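Local coordinates for protein AbyA5 (Verrucosispora maris, PDB 4YWF) that catalyses acetate elimination, as an esterase-like lyase of the alpha/beta-hydrolase superfamily, in spirotetronate and spirotetramate biosynthesis, at residues M85-F90 and V152-Q157; L120-P125 and G196-A201. The protein carries 4 engineered substitutions. All coordinates share one frame; numbering follows the deposited sequence.

Interaction 1 of 2, residues M85-F90 and V152-Q157; sequences MARFPF and VSIKEQ. Engineered in segment 85-90: Met85 (natural residue Leu).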
HETATM    1  N   MSE A  85      -7.013  -5.913  11.402  1.00 28.63           N
HETATM    2  CA  MSE A  85      -6.512  -5.176  12.568  1.00 28.61           C
HETATM    3  C   MSE A  85      -5.790  -6.109  13.519  1.00 28.33           C
HETATM    4  O   MSE A  85      -4.751  -5.761  14.058  1.00 28.42           O
HETATM    5  CB  MSE A  85      -7.635  -4.508  13.320  1.00 32.78           C
HETATM    6  CG  MSE A  85      -8.185  -3.356  12.528  1.00 38.67           C
HETATM    7 SE   MSE A  85      -6.648  -2.157  12.262  1.00 56.92          SE
HETATM    8  CE  MSE A  85      -6.290  -2.406  10.333  1.00 40.28           C
ATOM      9  N   ALA A  86      -6.335  -7.292  13.750  1.00 24.58           N
ATOM     10  CA  ALA A  86      -5.687  -8.261  14.617  1.00 24.75           C
ATOM     11  C   ALA A  86      -4.229  -8.598  14.276  1.00 26.38           C
ATOM     12  O   ALA A  86      -3.385  -8.819  15.151  1.00 29.01           O
ATOM     13  CB  ALA A  86      -6.515  -9.526  14.593  1.00 25.94           C
ATOM     14  N   ARG A  87      -3.966  -8.735  12.984  1.00 25.68           N
ATOM     15  CA  ARG A  87      -2.636  -9.018  12.453  1.00 28.36           C
ATOM     16  C   ARG A  87      -1.721  -7.769  12.386  1.00 28.01           C
ATOM     17  O   ARG A  87      -0.522  -7.895  12.335  1.00 31.49           O
ATOM     18  CB  ARG A  87      -2.819  -9.688  11.059  1.00 31.90           C
ATOM     19  CG  ARG A  87      -1.722  -9.455  10.073  1.00 34.71           C
ATOM     20  CD  ARG A  87      -1.990  -8.576   8.865  1.00 29.19           C
ATOM     21  NE  ARG A  87      -2.454  -7.207   8.962  1.00 29.91           N
ATOM     22  CZ  ARG A  87      -1.765  -6.082   8.719  1.00 28.37           C
ATOM     23  NH1 ARG A  87      -0.425  -6.037   8.480  1.00 25.10           N
ATOM     24  NH2 ARG A  87      -2.457  -4.949   8.757  1.00 28.57           N
ATOM     25  N   PHE A  88      -2.296  -6.566  12.379  1.00 29.39           N
ATOM     26  CA  PHE A  88      -1.539  -5.316  12.383  1.00 26.93           C
ATOM     27  C   PHE A  88      -0.646  -5.267  13.602  1.00 25.84           C
ATOM     28  O   PHE A  88      -1.091  -5.664  14.688  1.00 27.21           O
ATOM     29  CB  PHE A  88      -2.512  -4.168  12.427  1.00 29.22           C
ATOM     30  CG  PHE A  88      -1.900  -2.810  12.526  1.00 30.18           C
ATOM     31  CD1 PHE A  88      -1.593  -2.266  13.779  1.00 30.07           C
ATOM     32  CD2 PHE A  88      -1.739  -2.025  11.399  1.00 29.65           C
ATOM     33  CE1 PHE A  88      -1.080  -0.987  13.898  1.00 30.53           C
ATOM     34  CE2 PHE A  88      -1.208  -0.761  11.509  1.00 34.17           C
ATOM     35  CZ  PHE A  88      -0.875  -0.234  12.764  1.00 30.68           C
ATOM     36  N   PRO A  89       0.599  -4.759  13.458  1.00 22.66           N
ATOM     37  CA  PRO A  89       1.198  -4.139  12.257  1.00 23.80           C
ATOM     38  C   PRO A  89       1.861  -5.135  11.265  1.00 23.55           C
ATOM     39  O   PRO A  89       2.096  -4.815  10.093  1.00 26.97           O
ATOM     40  CB  PRO A  89       2.171  -3.148  12.879  1.00 25.35           C
ATOM     41  CG  PRO A  89       2.716  -3.928  14.137  1.00 24.52           C
ATOM     42  CD  PRO A  89       1.479  -4.628  14.646  1.00 25.36           C
ATOM     43  N   PHE A  90       2.162  -6.346  11.726  1.00 26.30           N
ATOM     44  CA  PHE A  90       2.770  -7.417  10.924  1.00 26.28           C
ATOM     45  C   PHE A  90       2.821  -8.712  11.762  1.00 24.89           C
ATOM     46  O   PHE A  90       2.810  -8.687  12.981  1.00 23.66           O
ATOM     47  CB  PHE A  90       4.193  -7.083  10.401  1.00 30.83           C
ATOM     48  CG  PHE A  90       5.251  -7.108  11.452  1.00 32.11           C
ATOM     49  CD1 PHE A  90       5.503  -5.964  12.233  1.00 38.10           C
ATOM     50  CD2 PHE A  90       6.014  -8.233  11.645  1.00 36.63           C
ATOM     51  CE1 PHE A  90       6.482  -5.961  13.228  1.00 42.89           C
ATOM     52  CE2 PHE A  90       6.991  -8.235  12.621  1.00 40.93           C
ATOM     53  CZ  PHE A  90       7.211  -7.110  13.427  1.00 41.82           C
ATOM     54  N   VAL A 152       2.355  -1.432   6.524  1.00 24.40           N
ATOM     55  CA  VAL A 152       1.409  -2.139   7.386  1.00 27.50           C
ATOM     56  C   VAL A 152       0.094  -2.515   6.673  1.00 28.27           C
ATOM     57  O   VAL A 152      -0.731  -3.208   7.251  1.00 30.50           O
ATOM     58  CB  VAL A 152       1.124  -1.428   8.749  1.00 26.26           C
ATOM     59  CG1 VAL A 152       2.391  -1.376   9.613  1.00 24.65           C
ATOM     60  CG2 VAL A 152       0.504  -0.047   8.562  1.00 29.74           C
ATOM     61  N   SER A 153      -0.075  -2.093   5.421  1.00 27.31           N
ATOM     62  CA  SER A 153      -1.346  -2.239   4.649  1.00 27.96           C
ATOM     63  C   SER A 153      -1.374  -3.541   3.833  1.00 25.23           C
ATOM     64  O   SER A 153      -0.642  -3.679   2.867  1.00 24.48           O
ATOM     65  CB  SER A 153      -1.539  -1.068   3.682  1.00 31.04           C
ATOM     66  OG  SER A 153      -1.684   0.185   4.379  1.00 39.67           O
ATOM     67  N   ILE A 154      -2.233  -4.472   4.214  1.00 25.69           N
ATOM     68  CA  ILE A 154      -2.481  -5.663   3.412  1.00 23.11           C
ATOM     69  C   ILE A 154      -3.507  -5.393   2.329  1.00 22.75           C
ATOM     70  O   ILE A 154      -4.260  -4.457   2.406  1.00 23.74           O
ATOM     71  CB  ILE A 154      -2.926  -6.889   4.255  1.00 23.44           C
ATOM     72  CG1 ILE A 154      -4.286  -6.625   4.910  1.00 25.17           C
ATOM     73  CG2 ILE A 154      -1.799  -7.312   5.171  1.00 24.29           C
ATOM     74  CD1 ILE A 154      -4.966  -7.899   5.398  1.00 26.86           C
ATOM     75  N   LYS A 155      -3.527  -6.259   1.334  1.00 20.89           N
ATOM     76  CA  LYS A 155      -4.197  -5.976   0.056  1.00 21.36           C
ATOM     77  C   LYS A 155      -5.727  -6.099   0.207  1.00 21.99           C
ATOM     78  O   LYS A 155      -6.525  -5.504  -0.559  1.00 22.17           O
ATOM     79  CB  LYS A 155      -3.667  -6.962  -1.017  1.00 21.77           C
ATOM     80  CG  LYS A 155      -3.807  -8.453  -0.665  1.00 23.68           C
ATOM     81  CD  LYS A 155      -3.105  -9.405  -1.657  1.00 26.56           C
ATOM     82  CE  LYS A 155      -3.388 -10.870  -1.317  1.00 27.35           C
ATOM     83  NZ  LYS A 155      -3.104 -11.263   0.096  1.00 28.31           N
ATOM     84  N   GLU A 156      -6.139  -6.824   1.237  1.00 22.25           N
ATOM     85  CA  GLU A 156      -7.524  -6.958   1.563  1.00 23.82           C
ATOM     86  C   GLU A 156      -8.108  -5.645   2.073  1.00 27.30           C
ATOM     87  O   GLU A 156      -9.320  -5.489   2.087  1.00 32.58           O
ATOM     88  CB  GLU A 156      -7.737  -8.099   2.588  1.00 23.71           C
ATOM     89  CG  GLU A 156      -7.574  -9.510   1.948  1.00 23.75           C
ATOM     90  CD  GLU A 156      -6.122  -9.950   1.847  1.00 23.88           C
ATOM     91  OE1 GLU A 156      -5.222  -9.339   2.527  1.00 27.00           O
ATOM     92  OE2 GLU A 156      -5.858 -10.879   1.071  1.00 26.34           O
ATOM     93  N   GLN A 157      -7.267  -4.667   2.401  1.00 27.34           N
ATOM     94  CA  GLN A 157      -7.771  -3.360   2.814  1.00 29.72           C
ATOM     95  C   GLN A 157      -8.425  -2.660   1.620  1.00 30.93           C
ATOM     96  O   GLN A 157      -9.416  -1.937   1.760  1.00 31.72           O
ATOM     97  CB  GLN A 157      -6.588  -2.492   3.303  1.00 37.79           C
ATOM     98  CG  GLN A 157      -6.926  -1.527   4.431  1.00 45.01           C
ATOM     99  CD  GLN A 157      -5.909  -0.393   4.559  1.00 50.48           C
ATOM    100  OE1 GLN A 157      -4.694  -0.618   4.595  1.00 46.44           O
ATOM    101  NE2 GLN A 157      -6.407   0.836   4.631  1.00 54.96           N
TER
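Arg87 and Val152 form the polar centre of a buried contact between the C-terminal end of helix 76-87, with the turn after it, and the loop following strand 143-148 of the alpha/beta-hydrolase fold. In this superfamily the corresponding loop commonly carries an oxyanion-hole residue; here the helix end packs against it. The arginine chain, bent at chi2 and chi3, swings its guanidinium back toward the loop, where one edge faces Val152 O. Arg87 NH2 donates to that oxygen at 2.9 Å, nearly in line with the carbonyl bond (C=O...N 174°) though the oxygen lies 20° out of the guanidinium plane; a weak second bond comes from Arg87 NH1 at 3.1 Å. NH2 also reaches Asn84 OD1, one turn back in the helix, a further bond that would limit the rotation of the group. Ile154 CG2 packs over one guanidinium face, 3.8 Å from Arg87 CZ and offset toward the rim, as the two side chains pass in opposite directions. A methionine in place of Arg87 would probably leave Val152 O without these N-H partners and let the loop carbonyl turn. Helix 94-111 backs Ile154 through Cys103. Beside the polar pair, Val152 sets one methyl against each of the two residues joined by a cis peptide, Phe88 and Pro89. Pro89 CB lies over the centre of the Phe88 ring and 3.7 Å from Val152 CG1, while Val152 CG2 approaches the ring obliquely, 3.5 Å from Phe88 CE2.

Interaction 2 of 2, residues L120-P125 and G196-A201; sequences LELRLP and GVLLDA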
ATOM      1  N   LEU A 120      -4.713 -13.770  -8.208  1.00 25.91           N
ATOM      2  CA  LEU A 120      -3.504 -14.026  -8.944  1.00 25.46           C
ATOM      3  C   LEU A 120      -2.454 -14.526  -7.927  1.00 28.32           C
ATOM      4  O   LEU A 120      -2.331 -14.017  -6.853  1.00 25.23           O
ATOM      5  CB  LEU A 120      -3.004 -12.748  -9.584  1.00 26.95           C
ATOM      6  CG  LEU A 120      -3.982 -11.984 -10.481  1.00 29.99           C
ATOM      7  CD1 LEU A 120      -3.305 -10.713 -11.002  1.00 31.94           C
ATOM      8  CD2 LEU A 120      -4.429 -12.892 -11.633  1.00 29.59           C
ATOM      9  N   GLU A 121      -1.684 -15.528  -8.303  1.00 33.80           N
ATOM     10  CA  GLU A 121      -0.578 -16.051  -7.472  1.00 34.09           C
ATOM     11  C   GLU A 121       0.652 -16.126  -8.377  1.00 36.72           C
ATOM     12  O   GLU A 121       0.612 -16.757  -9.436  1.00 37.52           O
ATOM     13  CB  GLU A 121      -0.939 -17.431  -6.918  1.00 36.55           C
ATOM     14  CG  GLU A 121      -0.052 -17.867  -5.731  1.00 44.46           C
ATOM     15  CD  GLU A 121      -0.769 -18.764  -4.692  1.00 47.70           C
ATOM     16  OE1 GLU A 121      -2.020 -18.742  -4.576  1.00 53.13           O
ATOM     17  OE2 GLU A 121      -0.079 -19.491  -3.958  1.00 57.07           O
ATOM     18  N   LEU A 122       1.709 -15.427  -7.992  1.00 36.33           N
ATOM     19  CA  LEU A 122       2.957 -15.391  -8.717  1.00 36.13           C
ATOM     20  C   LEU A 122       4.026 -16.102  -7.894  1.00 38.29           C
ATOM     21  O   LEU A 122       4.423 -15.660  -6.834  1.00 39.75           O
ATOM     22  CB  LEU A 122       3.375 -13.934  -8.964  1.00 38.17           C
ATOM     23  CG  LEU A 122       2.406 -13.078  -9.809  1.00 42.52           C
ATOM     24  CD1 LEU A 122       1.139 -12.589  -9.071  1.00 39.63           C
ATOM     25  CD2 LEU A 122       3.145 -11.868 -10.332  1.00 43.50           C
ATOM     26  N   ARG A 123       4.488 -17.240  -8.380  1.00 41.43           N
ATOM     27  CA  ARG A 123       5.502 -18.009  -7.685  1.00 40.38           C
ATOM     28  C   ARG A 123       6.839 -17.503  -8.199  1.00 40.98           C
ATOM     29  O   ARG A 123       7.189 -17.708  -9.364  1.00 53.66           O
ATOM     30  CB  ARG A 123       5.248 -19.503  -7.917  1.00 36.92           C
ATOM     31  N   LEU A 124       7.556 -16.741  -7.378  1.00 41.27           N
ATOM     32  CA  LEU A 124       8.711 -15.985  -7.878  1.00 42.98           C
ATOM     33  C   LEU A 124      10.020 -16.470  -7.315  1.00 44.82           C
ATOM     34  O   LEU A 124      10.027 -17.033  -6.223  1.00 47.94           O
ATOM     35  CB  LEU A 124       8.582 -14.501  -7.526  1.00 41.37           C
ATOM     36  CG  LEU A 124       7.608 -13.724  -8.378  1.00 43.39           C
ATOM     37  CD1 LEU A 124       7.332 -12.396  -7.685  1.00 45.61           C
ATOM     38  CD2 LEU A 124       8.196 -13.526  -9.766  1.00 45.15           C
ATOM     39  N   PRO A 125      11.148 -16.194  -8.015  1.00 48.54           N
ATOM     40  CA  PRO A 125      12.455 -16.514  -7.462  1.00 52.20           C
ATOM     41  C   PRO A 125      12.523 -16.382  -5.953  1.00 46.75           C
ATOM     42  O   PRO A 125      12.847 -17.338  -5.286  1.00 58.29           O
ATOM     43  CB  PRO A 125      13.381 -15.469  -8.128  1.00 54.52           C
ATOM     44  CG  PRO A 125      12.493 -14.580  -8.950  1.00 55.62           C
ATOM     45  CD  PRO A 125      11.311 -15.441  -9.266  1.00 51.84           C
ATOM     46  N   GLY A 196       6.583  -4.350 -12.453  1.00 24.69           N
ATOM     47  CA  GLY A 196       6.728  -4.969 -13.789  1.00 25.55           C
ATOM     48  C   GLY A 196       6.281  -6.426 -13.803  1.00 24.54           C
ATOM     49  O   GLY A 196       5.629  -6.868 -14.695  1.00 26.18           O
ATOM     50  N   VAL A 197       6.603  -7.143 -12.735  1.00 30.61           N
ATOM     51  CA  VAL A 197       6.220  -8.536 -12.570  1.00 30.57           C
ATOM     52  C   VAL A 197       4.701  -8.759 -12.445  1.00 29.70           C
ATOM     53  O   VAL A 197       4.208  -9.775 -12.921  1.00 27.86           O
ATOM     54  CB  VAL A 197       6.988  -9.134 -11.406  1.00 36.67           C
ATOM     55  CG1 VAL A 197       6.381 -10.463 -10.963  1.00 40.47           C
ATOM     56  CG2 VAL A 197       8.465  -9.264 -11.817  1.00 36.15           C
ATOM     57  N   LEU A 198       3.961  -7.782 -11.926  1.00 24.89           N
ATOM     58  CA  LEU A 198       2.517  -7.848 -11.906  1.00 26.35           C
ATOM     59  C   LEU A 198       1.973  -7.619 -13.284  1.00 23.97           C
ATOM     60  O   LEU A 198       1.033  -8.281 -13.713  1.00 24.62           O
ATOM     61  CB  LEU A 198       1.922  -6.772 -10.946  1.00 27.85           C
ATOM     62  CG  LEU A 198       2.222  -6.964  -9.482  1.00 30.12           C
ATOM     63  CD1 LEU A 198       1.873  -5.620  -8.811  1.00 31.99           C
ATOM     64  CD2 LEU A 198       1.503  -8.152  -8.848  1.00 29.71           C
ATOM     65  N   LEU A 199       2.566  -6.666 -13.996  1.00 24.00           N
ATOM     66  CA  LEU A 199       2.102  -6.407 -15.333  1.00 24.59           C
ATOM     67  C   LEU A 199       2.356  -7.654 -16.260  1.00 25.85           C
ATOM     68  O   LEU A 199       1.486  -8.009 -17.050  1.00 22.07           O
ATOM     69  CB  LEU A 199       2.813  -5.194 -15.850  1.00 27.07           C
ATOM     70  CG  LEU A 199       2.444  -3.840 -15.227  1.00 27.76           C
ATOM     71  CD1 LEU A 199       3.499  -2.806 -15.697  1.00 30.18           C
ATOM     72  CD2 LEU A 199       1.019  -3.466 -15.584  1.00 28.25           C
ATOM     73  N   ASP A 200       3.534  -8.267 -16.141  1.00 25.07           N
ATOM     74  CA  ASP A 200       3.861  -9.557 -16.866  1.00 27.69           C
ATOM     75  C   ASP A 200       2.801 -10.610 -16.685  1.00 27.54           C
ATOM     76  O   ASP A 200       2.415 -11.252 -17.639  1.00 27.14           O
ATOM     77  CB  ASP A 200       5.219 -10.141 -16.415  1.00 27.94           C
ATOM     78  CG  ASP A 200       6.400  -9.307 -16.871  1.00 30.00           C
ATOM     79  OD1 ASP A 200       6.247  -8.438 -17.771  1.00 27.78           O
ATOM     80  OD2 ASP A 200       7.495  -9.469 -16.290  1.00 32.04           O
ATOM     81  N   ALA A 201       2.290 -10.760 -15.474  1.00 28.77           N
ATOM     82  CA  ALA A 201       1.295 -11.749 -15.194  1.00 28.64           C
ATOM     83  C   ALA A 201      -0.087 -11.484 -15.778  1.00 29.75           C
ATOM     84  O   ALA A 201      -0.878 -12.413 -15.920  1.00 31.15           O
ATOM     85  CB  ALA A 201       1.212 -11.947 -13.679  1.00 31.31           C
TER
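Leu122 lays its CD2 methyl against helix 194-201, overlapping Val197 and reaching Ala201 one turn on. The pairing joins an outermost strand of the alpha/beta-hydrolase sheet, 118-124, to the helix of the beta-alpha-beta crossover that runs from strand 171-174 to strand 207-215. The axes of segments 120-124 and 196-201 come within 9.9 Å and their N-to-C directions make an angle of 119°, so the helix passes well askew of the strand and meets it over a small patch of aliphatic side chains, with one backbone oxygen also touched. Leu120, Leu122 and Leu124 direct their CB atoms to the helix, and Glu121 and Arg123 point to the other side of the strand. With its CG anti to the carbonyl carbon (chi1 -61°), Leu122 extends CD2 to within 3.6 Å of Val197 CG1. Leu122 CD2 also rests 3.5 Å from Val197 O, an oxygen that already takes a weak helical bond from Ala201 N, and 3.9 Å from Ala201 CB. Leu198 comes in more distantly from the flank of the helix, its CD2 4.3 Å from Leu122 CD2; this buried side chain also packs on Leu146 of strand 143-148, linking the strand contact to the middle of the sheet. On the outer part of the helix Asp200 forms a salt bridge with Arg232. Further along the strand, Leu124 also packs on Val129 of the neighbouring strand 127-134. Its side chain and that of Val197 reach toward each other tip to tip. Val197 CG1, placed anti to the backbone N (chi1 166°), meets both leucines and touches both methyls of Leu124, 3.9 Å from Leu124 CD1 and 3.8 Å from Leu124 CD2.

Both contacts lie within one chain built round the alpha/beta-hydrolase sheet and alternate along it, in the order 85-90, 120-125, 152-157, 196-201. Their centres lie 21 Å apart, and their nearest atoms, about 6 Å from each other, do not touch. Interaction 1 is nearer the centre of the chain and joins the loop between strand 143-148 and helix 162-167 to the end of helix 76-87. Interaction 2 is more peripheral, seating helix 194-201 against the edge strand 118-124. Strand 143-148 relates them: it leads into the loop of interaction 1, and its Leu146 packs on Leu198 of interaction 2. One contact thus brings an N-terminal helix to a loop following a sheet strand, the other a crossover helix to the sheet's edge.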